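Local structure of type II secretion ATPase XpsE (Xanthomonas campestris, 2D27) at residues Asp103-Leu108 / Pro129-Val134. The protein belongs to the ATPases of the bacterial type II secretion system and is represented here by its N-terminal domain. Sequence-based numbering, arbitrary orientation.
Sequences DGRLDL and PLLLHV
Four backbone hydrogen bonds link Leu-106 and Leu-108 to Leu-131 and His-133 of strand 130-134 and to Pro-129 just before it, in the staggered pattern by which parallel strands pair. Leu-106 N reaches Pro-129 O at 2.9 Å, Leu-131 N returns to Leu-106 O, Leu-108 N takes Leu-131 O, and His-133 N closes on Leu-108 O at 2.7 Å. Weaker CA-H...O contacts accompany them, as from Asp-107 CA to Leu-131 O.

Polar side chains add two further bonds. His-133 NE2 donates to Asp-107 OD1 at 2.8 Å and almost straight, at 176°. The oxygen lies in the plane of the imidazole, whereas the nitrogen approaches from above the carboxylate plane, the two flat groups being turned 47° apart. The same OD1 forms a salt bridge with Arg-102, so two nitrogen donors hold this carboxylate and would probably favour its charged form. At the start of the strand pair, Arg-105 bends at chi2 (-111°) and again at chi3, which brings NH1 to Leu-130 O at 2.6 Å, though the bond is angled.

Strand 106-110, helix 116-126 and strand 130-134 form a beta-alpha-beta unit within the MshEN domain, and this pairing joins its two strands; strand 96-101 runs antiparallel along the far side of 106-110.

Leucine packing differs on the two faces. On the one turned to the helix, Leu-106, Leu-108, Leu-130 and Leu-132 lie side by side. Leu-130 splits its methyls between neighbours, CD2 against Leu-106 CD2 at 3.7 Å and CD1 against Leu-108 CD2 at 4.1 Å, while Val-122 and Arg-123 of the helix also touch it. On the Asp-107 face, Leu-131 meets polar groups instead, with CD1 beside the aspartate's OD1 at 3.4 Å and CD2 over the centre of the Arg-105 guanidinium, 3.9 Å above its plane.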
loop_
_atom_site.group_PDB
_atom_site.type_symbol
_atom_site.label_atom_id
_atom_site.label_comp_id
_atom_site.label_asym_id
_atom_site.label_seq_id
_atom_site.Cartn_x
_atom_site.Cartn_y
_atom_site.Cartn_z
ATOM N N ASP A 103 -10.697 16.551 2.815
ATOM C CA ASP A 103 -12.063 17.080 2.738
ATOM C C ASP A 103 -12.687 16.351 1.576
ATOM O O ASP A 103 -13.590 15.525 1.782
ATOM C CB ASP A 103 -11.969 18.586 2.503
ATOM C CG ASP A 103 -10.522 19.063 2.528
ATOM O OD1 ASP A 103 -10.115 19.678 3.544
ATOM O OD2 ASP A 103 -9.706 18.780 1.606
ATOM N N GLY A 104 -12.158 16.605 0.378
ATOM C CA GLY A 104 -12.249 15.642 -0.707
ATOM C C GLY A 104 -11.301 14.432 -0.526
ATOM O O GLY A 104 -11.593 13.323 -1.032
ATOM N N ARG A 105 -10.195 14.630 0.205
ATOM C CA ARG A 105 -9.121 13.621 0.366
ATOM C C ARG A 105 -9.308 12.513 1.393
ATOM O O ARG A 105 -9.530 12.754 2.580
ATOM C CB ARG A 105 -7.812 14.295 0.817
ATOM C CG ARG A 105 -7.171 15.175 -0.135
ATOM C CD ARG A 105 -5.874 14.637 -0.683
ATOM N NE ARG A 105 -4.955 15.751 -0.803
ATOM C CZ ARG A 105 -3.698 15.686 -1.220
ATOM N NH1 ARG A 105 -3.116 14.552 -1.596
ATOM N NH2 ARG A 105 -3.038 16.814 -1.281
ATOM N N LEU A 106 -9.031 11.308 0.947
ATOM C CA LEU A 106 -8.929 10.157 1.819
ATOM C C LEU A 106 -7.575 10.051 2.572
ATOM O O LEU A 106 -6.530 9.860 1.957
ATOM C CB LEU A 106 -9.145 8.941 0.963
ATOM C CG LEU A 106 -9.370 7.681 1.737
ATOM C CD1 LEU A 106 -10.672 7.801 2.607
ATOM C CD2 LEU A 106 -9.402 6.557 0.776
ATOM N N ASP A 107 -7.606 10.210 3.891
ATOM C CA ASP A 107 -6.495 9.818 4.780
ATOM C C ASP A 107 -6.232 8.324 4.841
ATOM O O ASP A 107 -7.116 7.554 5.260
ATOM C CB ASP A 107 -6.719 10.293 6.179
ATOM C CG ASP A 107 -6.842 11.795 6.238
ATOM O OD1 ASP A 107 -5.897 12.516 5.787
ATOM O OD2 ASP A 107 -7.870 12.321 6.690
ATOM N N LEU A 108 -5.020 7.921 4.410
ATOM C CA LEU A 108 -4.661 6.496 4.378
ATOM C C LEU A 108 -3.510 6.308 5.332
ATOM O O LEU A 108 -2.470 6.977 5.205
ATOM C CB LEU A 108 -4.210 6.060 2.984
ATOM C CG LEU A 108 -4.080 4.600 2.748
ATOM C CD1 LEU A 108 -5.480 3.875 2.820
ATOM C CD2 LEU A 108 -3.378 4.347 1.439
ATOM N N PRO A 129 -8.493 11.082 -4.103
ATOM C CA PRO A 129 -7.087 11.450 -3.916
ATOM C C PRO A 129 -6.718 11.126 -2.465
ATOM O O PRO A 129 -7.594 11.199 -1.565
ATOM C CB PRO A 129 -7.071 12.959 -4.115
ATOM C CG PRO A 129 -8.418 13.412 -3.636
ATOM C CD PRO A 129 -9.375 12.251 -3.960
ATOM N N LEU A 130 -5.456 10.803 -2.234
ATOM C CA LEU A 130 -5.058 10.286 -0.939
ATOM C C LEU A 130 -4.167 11.261 -0.204
ATOM O O LEU A 130 -3.422 12.056 -0.780
ATOM C CB LEU A 130 -4.369 8.987 -1.168
ATOM C CG LEU A 130 -5.125 7.871 -1.891
ATOM C CD1 LEU A 130 -4.264 6.645 -1.889
ATOM C CD2 LEU A 130 -6.469 7.500 -1.340
ATOM N N LEU A 131 -4.255 11.221 1.096
ATOM C CA LEU A 131 -3.277 11.815 1.952
ATOM C C LEU A 131 -2.656 10.663 2.811
ATOM O O LEU A 131 -3.357 9.928 3.446
ATOM C CB LEU A 131 -3.919 12.826 2.844
ATOM C CG LEU A 131 -3.627 14.320 2.802
ATOM C CD1 LEU A 131 -3.937 14.864 4.218
ATOM C CD2 LEU A 131 -2.258 14.827 2.305
ATOM N N LEU A 132 -1.342 10.548 2.820
ATOM C CA LEU A 132 -0.653 9.350 3.371
ATOM C C LEU A 132 -0.173 9.615 4.776
ATOM O O LEU A 132 0.414 10.655 5.064
ATOM C CB LEU A 132 0.536 9.017 2.515
ATOM C CG LEU A 132 0.425 7.962 1.400
ATOM C CD1 LEU A 132 -0.848 7.608 0.819
ATOM C CD2 LEU A 132 1.454 8.145 0.359
ATOM N N HIS A 133 -0.506 8.712 5.675
ATOM C CA HIS A 133 0.059 8.786 7.049
ATOM C C HIS A 133 0.731 7.429 7.351
ATOM O O HIS A 133 0.154 6.374 7.108
ATOM C CB HIS A 133 -1.008 9.164 8.089
ATOM C CG HIS A 133 -1.924 10.293 7.651
ATOM N ND1 HIS A 133 -1.581 11.619 7.754
ATOM C CD2 HIS A 133 -3.187 10.284 7.163
ATOM C CE1 HIS A 133 -2.551 12.379 7.272
ATOM N NE2 HIS A 133 -3.543 11.595 6.920
ATOM N N VAL A 134 1.985 7.498 7.739
ATOM C CA VAL A 134 2.726 6.303 8.129
ATOM C C VAL A 134 2.335 5.775 9.549
ATOM O O VAL A 134 2.222 6.557 10.491
ATOM C CB VAL A 134 4.239 6.590 8.087
ATOM C CG1 VAL A 134 5.048 5.309 8.245
ATOM C CG2 VAL A 134 4.588 7.274 6.707
#